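Local atomic coordinates of putative metal resistance protein (Proteus mirabilis, PDB entry 6C29), a protein that probably acts as a membrane protein-disulfide reductase, whose periplasmic N-terminal tandem immunoglobulin-fold part primes the disulfide isomerase activity of trimeric ScsC. Residues W42-P56 with L109-T121. Numbering follows the deposited sequence. Where two conformers were deposited one is given.
Sequences WKTYWRSPGEGGVAP and LTLSTCSNVCILT
With CG swung away from its carbonyl carbon (chi1 -64°), Tyr45 lays its ring alongside Ser112, Cys114 and Cys118, while Ser112 holds OG between its backbone N and carbonyl carbon (chi1 50°). That places Ser112 OG close to the ring plane, 3.3 Å from Tyr45 CD2 at the edge, and lets it donate to Val54 O at 2.6 Å. Farther along the ring, Cys118 SG approaches obliquely, 3.7 Å from Tyr45 CE2; Cys114 CB lies, less certainly, beside the phenol end in one of its two conformers. A second hydroxyl, Thr44 OG1, donates to Ser112 O at 2.6 Å, almost in line with that carbonyl. Strand 43-45 meets strand 109-114 through a single antiparallel, hydrogen-bonded pair: Lys43 N gives to Cys114 O (2.9 Å) and Lys43 O accepts from Cys114 N (2.8 Å). One water links Lys43 NZ to Ser115 O, another joins Ala55 O to Thr110 O. At the far end, Ser115 CB lies over the Trp42 six-membered ring, only 5° off its normal, a CH-pi contact in one of Ser115's two conformers; Trp42 also stacks with His15, whose NE2 is hydrogen-bonded to Thr113 OG1. In one conformer of Cys114 its SG is 6.1 Å from Cys118 SG, too far for a disulfide. Paired cysteines on adjoining antiparallel strands, flanked by a tyrosine, are consistent with the redox site of an immunoglobulin-fold, DsbD-like N-terminal domain.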
loop_
_atom_site.group_PDB
_atom_site.type_symbol
_atom_site.label_atom_id
_atom_site.label_comp_id
_atom_site.label_asym_id
_atom_site.label_seq_id
_atom_site.Cartn_x
_atom_site.Cartn_y
_atom_site.Cartn_z
ATOM N N TRP A 42 6.207 -12.885 9.787
ATOM C CA TRP A 42 5.670 -11.566 10.088
ATOM C C TRP A 42 5.476 -10.767 8.799
ATOM O O TRP A 42 6.291 -10.827 7.870
ATOM C CB TRP A 42 6.601 -10.790 11.041
ATOM C CG TRP A 42 6.641 -11.343 12.443
ATOM C CD1 TRP A 42 7.498 -12.286 12.923
ATOM C CD2 TRP A 42 5.799 -10.972 13.536
ATOM N NE1 TRP A 42 7.239 -12.522 14.244
ATOM C CE2 TRP A 42 6.202 -11.730 14.649
ATOM C CE3 TRP A 42 4.746 -10.078 13.685
ATOM C CZ2 TRP A 42 5.584 -11.617 15.885
ATOM C CZ3 TRP A 42 4.134 -9.964 14.913
ATOM C CH2 TRP A 42 4.551 -10.728 15.995
ATOM N N LYS A 43 4.367 -10.048 8.757
ATOM C CA LYS A 43 3.978 -9.188 7.643
ATOM C C LYS A 43 3.720 -7.778 8.097
ATOM O O LYS A 43 3.573 -7.526 9.284
ATOM C CB LYS A 43 2.729 -9.764 6.973
ATOM C CG LYS A 43 2.950 -11.176 6.430
ATOM C CD LYS A 43 1.689 -12.009 6.404
ATOM C CE LYS A 43 1.998 -13.489 6.057
ATOM N NZ LYS A 43 2.561 -14.288 7.193
ATOM N N THR A 44 3.716 -6.835 7.162
ATOM C CA THR A 44 3.137 -5.542 7.445
ATOM C C THR A 44 2.025 -5.328 6.437
ATOM O O THR A 44 1.704 -6.235 5.684
ATOM C CB THR A 44 4.172 -4.430 7.455
ATOM O OG1 THR A 44 3.579 -3.201 7.920
ATOM C CG2 THR A 44 4.836 -4.213 6.108
ATOM N N TYR A 45 1.363 -4.188 6.547
ATOM C CA TYR A 45 0.089 -3.988 5.876
ATOM C C TYR A 45 0.121 -2.950 4.784
ATOM O O TYR A 45 0.932 -2.044 4.761
ATOM C CB TYR A 45 -0.937 -3.559 6.886
ATOM C CG TYR A 45 -1.286 -4.535 7.974
ATOM C CD1 TYR A 45 -2.318 -5.442 7.812
ATOM C CD2 TYR A 45 -0.619 -4.502 9.180
ATOM C CE1 TYR A 45 -2.686 -6.314 8.840
ATOM C CE2 TYR A 45 -0.973 -5.348 10.205
ATOM C CZ TYR A 45 -2.017 -6.250 10.026
ATOM O OH TYR A 45 -2.374 -7.087 11.050
ATOM N N TRP A 46 -0.831 -3.105 3.882
ATOM C CA TRP A 46 -1.101 -2.142 2.835
ATOM C C TRP A 46 -1.951 -1.005 3.374
ATOM O O TRP A 46 -2.382 -1.039 4.528
ATOM C CB TRP A 46 -1.802 -2.872 1.695
ATOM C CG TRP A 46 -1.985 -2.164 0.381
ATOM C CD1 TRP A 46 -1.060 -1.462 -0.308
ATOM C CD2 TRP A 46 -3.173 -2.159 -0.421
ATOM N NE1 TRP A 46 -1.591 -0.996 -1.490
ATOM C CE2 TRP A 46 -2.885 -1.421 -1.582
ATOM C CE3 TRP A 46 -4.455 -2.704 -0.271
ATOM C CZ2 TRP A 46 -3.807 -1.200 -2.581
ATOM C CZ3 TRP A 46 -5.383 -2.483 -1.298
ATOM C CH2 TRP A 46 -5.036 -1.750 -2.435
ATOM N N ARG A 47 -2.247 -0.036 2.522
ATOM C CA ARG A 47 -3.059 1.103 2.966
ATOM C C ARG A 47 -4.468 0.697 3.394
ATOM O O ARG A 47 -5.082 1.378 4.222
ATOM C CB ARG A 47 -3.138 2.154 1.863
ATOM C CG ARG A 47 -3.841 1.698 0.627
ATOM C CD ARG A 47 -3.820 2.775 -0.447
ATOM N NE ARG A 47 -4.555 2.263 -1.584
ATOM C CZ ARG A 47 -4.135 2.268 -2.838
ATOM N NH1 ARG A 47 -2.958 2.841 -3.168
ATOM N NH2 ARG A 47 -4.886 1.722 -3.772
ATOM N N SER A 48 -4.995 -0.374 2.802
ATOM C CA SER A 48 -6.247 -1.020 3.204
ATOM C C SER A 48 -5.898 -2.401 3.731
ATOM O O SER A 48 -5.718 -3.338 2.984
ATOM C CB SER A 48 -7.219 -1.125 2.033
ATOM O OG SER A 48 -7.653 0.184 1.658
ATOM N N PRO A 49 -5.747 -2.520 5.035
ATOM C CA PRO A 49 -5.121 -3.717 5.586
ATOM C C PRO A 49 -6.016 -4.930 5.615
ATOM O O PRO A 49 -5.504 -6.052 5.711
ATOM C CB PRO A 49 -4.775 -3.282 7.002
ATOM C CG PRO A 49 -5.783 -2.253 7.332
ATOM C CD PRO A 49 -6.047 -1.513 6.065
ATOM N N GLY A 50 -7.323 -4.701 5.541
ATOM C CA GLY A 50 -8.309 -5.727 5.793
ATOM C C GLY A 50 -8.726 -5.673 7.260
ATOM O O GLY A 50 -8.150 -4.940 8.083
ATOM N N GLU A 51 -9.727 -6.468 7.603
ATOM C CA GLU A 51 -10.221 -6.527 8.973
ATOM C C GLU A 51 -9.085 -6.834 9.976
ATOM O O GLU A 51 -8.259 -7.715 9.744
ATOM C CB GLU A 51 -11.341 -7.564 9.057
ATOM C CG GLU A 51 -12.153 -7.526 10.342
ATOM C CD GLU A 51 -13.247 -8.587 10.370
ATOM O OE1 GLU A 51 -13.425 -9.288 9.348
ATOM O OE2 GLU A 51 -13.926 -8.717 11.413
ATOM N N GLY A 52 -9.024 -6.071 11.064
ATOM C CA GLY A 52 -8.085 -6.336 12.153
ATOM C C GLY A 52 -6.695 -5.720 12.028
ATOM O O GLY A 52 -5.923 -5.692 12.993
ATOM N N GLY A 53 -6.366 -5.210 10.851
ATOM C CA GLY A 53 -5.037 -4.650 10.636
ATOM C C GLY A 53 -4.995 -3.135 10.724
ATOM O O GLY A 53 -6.029 -2.473 10.810
ATOM N N VAL A 54 -3.785 -2.583 10.658
ATOM C CA VAL A 54 -3.555 -1.146 10.723
ATOM C C VAL A 54 -2.473 -0.790 9.690
ATOM O O VAL A 54 -1.433 -1.440 9.648
ATOM C CB VAL A 54 -3.085 -0.720 12.131
ATOM C CG1 VAL A 54 -2.904 0.773 12.167
ATOM C CG2 VAL A 54 -4.089 -1.221 13.189
ATOM N N ALA A 55 -2.727 0.194 8.844
ATOM C CA ALA A 55 -1.722 0.608 7.864
ATOM C C ALA A 55 -0.545 1.275 8.582
ATOM O O ALA A 55 -0.747 2.031 9.532
ATOM C CB ALA A 55 -2.298 1.559 6.849
ATOM N N PRO A 56 0.694 0.998 8.136
ATOM C CA PRO A 56 1.822 1.766 8.703
ATOM C C PRO A 56 1.695 3.236 8.358
ATOM O O PRO A 56 1.124 3.597 7.332
ATOM C CB PRO A 56 3.053 1.159 8.037
ATOM C CG PRO A 56 2.535 0.487 6.809
ATOM C CD PRO A 56 1.129 0.045 7.099
ATOM N N LEU A 109 7.657 6.666 12.905
ATOM C CA LEU A 109 6.981 5.623 12.159
ATOM C C LEU A 109 6.263 4.712 13.139
ATOM O O LEU A 109 6.921 4.103 13.984
ATOM C CB LEU A 109 7.979 4.797 11.345
ATOM C CG LEU A 109 7.490 3.468 10.770
ATOM C CD1 LEU A 109 6.481 3.690 9.661
ATOM C CD2 LEU A 109 8.688 2.643 10.286
ATOM N N THR A 110 4.937 4.586 13.030
ATOM C CA THR A 110 4.204 3.555 13.752
ATOM C C THR A 110 4.073 2.384 12.796
ATOM O O THR A 110 3.263 2.410 11.847
ATOM C CB THR A 110 2.858 4.034 14.228
ATOM O OG1 THR A 110 3.045 5.169 15.109
ATOM C CG2 THR A 110 2.113 2.886 14.956
ATOM N N LEU A 111 4.930 1.392 12.987
ATOM C CA LEU A 111 4.960 0.229 12.130
ATOM C C LEU A 111 4.043 -0.834 12.663
ATOM O O LEU A 111 4.141 -1.239 13.824
ATOM C CB LEU A 111 6.370 -0.345 12.016
ATOM C CG LEU A 111 6.486 -1.568 11.102
ATOM C CD1 LEU A 111 6.270 -1.191 9.662
ATOM C CD2 LEU A 111 7.888 -2.161 11.291
ATOM N N SER A 112 3.117 -1.277 11.831
ATOM C CA SER A 112 2.296 -2.413 12.156
ATOM C C SER A 112 2.892 -3.687 11.589
ATOM O O SER A 112 3.312 -3.729 10.407
ATOM C CB SER A 112 0.913 -2.203 11.596
ATOM O OG SER A 112 1.082 -1.839 10.240
ATOM N N THR A 113 2.987 -4.714 12.416
ATOM C CA THR A 113 3.452 -6.011 11.954
ATOM C C THR A 113 2.455 -7.021 12.454
ATOM O O THR A 113 1.821 -6.828 13.506
ATOM C CB THR A 113 4.893 -6.332 12.426
ATOM O OG1 THR A 113 4.997 -6.228 13.851
ATOM C CG2 THR A 113 5.920 -5.359 11.774
ATOM N N CYS A 114 2.330 -8.105 11.723
ATOM C CA CYS A 114 1.353 -9.123 12.051
ATOM C C CYS A 114 1.850 -10.535 11.844
ATOM O O CYS A 114 2.462 -10.841 10.832
ATOM C CB CYS A 114 0.106 -8.923 11.220
ATOM S SG CYS A 114 -1.110 -10.236 11.475
ATOM N N SER A 115 1.553 -11.392 12.803
ATOM C CA SER A 115 1.758 -12.801 12.589
ATOM C C SER A 115 0.356 -13.421 12.715
ATOM O O SER A 115 -0.283 -13.724 11.698
ATOM C CB SER A 115 2.811 -13.342 13.565
ATOM O OG SER A 115 3.228 -14.662 13.244
ATOM N N ASN A 116 -0.112 -13.571 13.929
ATOM C CA ASN A 116 -1.532 -13.808 14.226
ATOM C C ASN A 116 -2.125 -12.724 15.119
ATOM O O ASN A 116 -3.315 -12.747 15.436
ATOM C CB ASN A 116 -1.714 -15.147 14.921
ATOM C CG ASN A 116 -1.131 -15.158 16.323
ATOM O OD1 ASN A 116 0.012 -14.735 16.550
ATOM N ND2 ASN A 116 -1.937 -15.597 17.289
ATOM N N VAL A 117 -1.268 -11.807 15.540
ATOM C CA VAL A 117 -1.607 -10.633 16.346
ATOM C C VAL A 117 -1.008 -9.487 15.582
ATOM O O VAL A 117 -0.012 -9.696 14.901
ATOM C CB VAL A 117 -1.014 -10.686 17.780
ATOM C CG1 VAL A 117 0.451 -11.077 17.728
ATOM C CG2 VAL A 117 -1.129 -9.324 18.528
ATOM N N CYS A 118 -1.615 -8.309 15.664
ATOM C CA CYS A 118 -1.109 -7.104 15.068
ATOM C C CYS A 118 -0.376 -6.353 16.157
ATOM O O CYS A 118 -0.958 -5.994 17.169
ATOM C CB CYS A 118 -2.223 -6.246 14.507
ATOM S SG CYS A 118 -1.692 -4.670 13.809
ATOM N N ILE A 119 0.901 -6.117 15.947
ATOM C CA ILE A 119 1.730 -5.366 16.879
ATOM C C ILE A 119 2.032 -3.989 16.288
ATOM O O ILE A 119 2.390 -3.876 15.119
ATOM C CB ILE A 119 3.063 -6.081 17.155
ATOM C CG1 ILE A 119 2.865 -7.489 17.710
ATOM C CG2 ILE A 119 3.988 -5.226 18.056
ATOM C CD1 ILE A 119 2.228 -7.530 19.032
ATOM N N LEU A 120 1.912 -2.945 17.105
ATOM C CA LEU A 120 2.293 -1.582 16.731
ATOM C C LEU A 120 3.573 -1.190 17.443
ATOM O O LEU A 120 3.660 -1.286 18.681
ATOM C CB LEU A 120 1.167 -0.607 17.072
ATOM C CG LEU A 120 -0.196 -0.972 16.497
ATOM C CD1 LEU A 120 -1.248 -0.048 17.030
ATOM C CD2 LEU A 120 -0.161 -0.901 14.995
ATOM N N THR A 121 4.572 -0.768 16.670
ATOM C CA THR A 121 5.893 -0.404 17.183
ATOM C C THR A 121 6.263 0.966 16.638
ATOM O O THR A 121 6.159 1.191 15.445
ATOM C CB THR A 121 6.967 -1.430 16.772
ATOM O OG1 THR A 121 6.525 -2.752 17.107
ATOM C CG2 THR A 121 8.379 -1.144 17.419
HETATM O O HOH W 1 0.943 -13.242 9.118
HETATM O O HOH W 2 0.375 2.245 12.098
#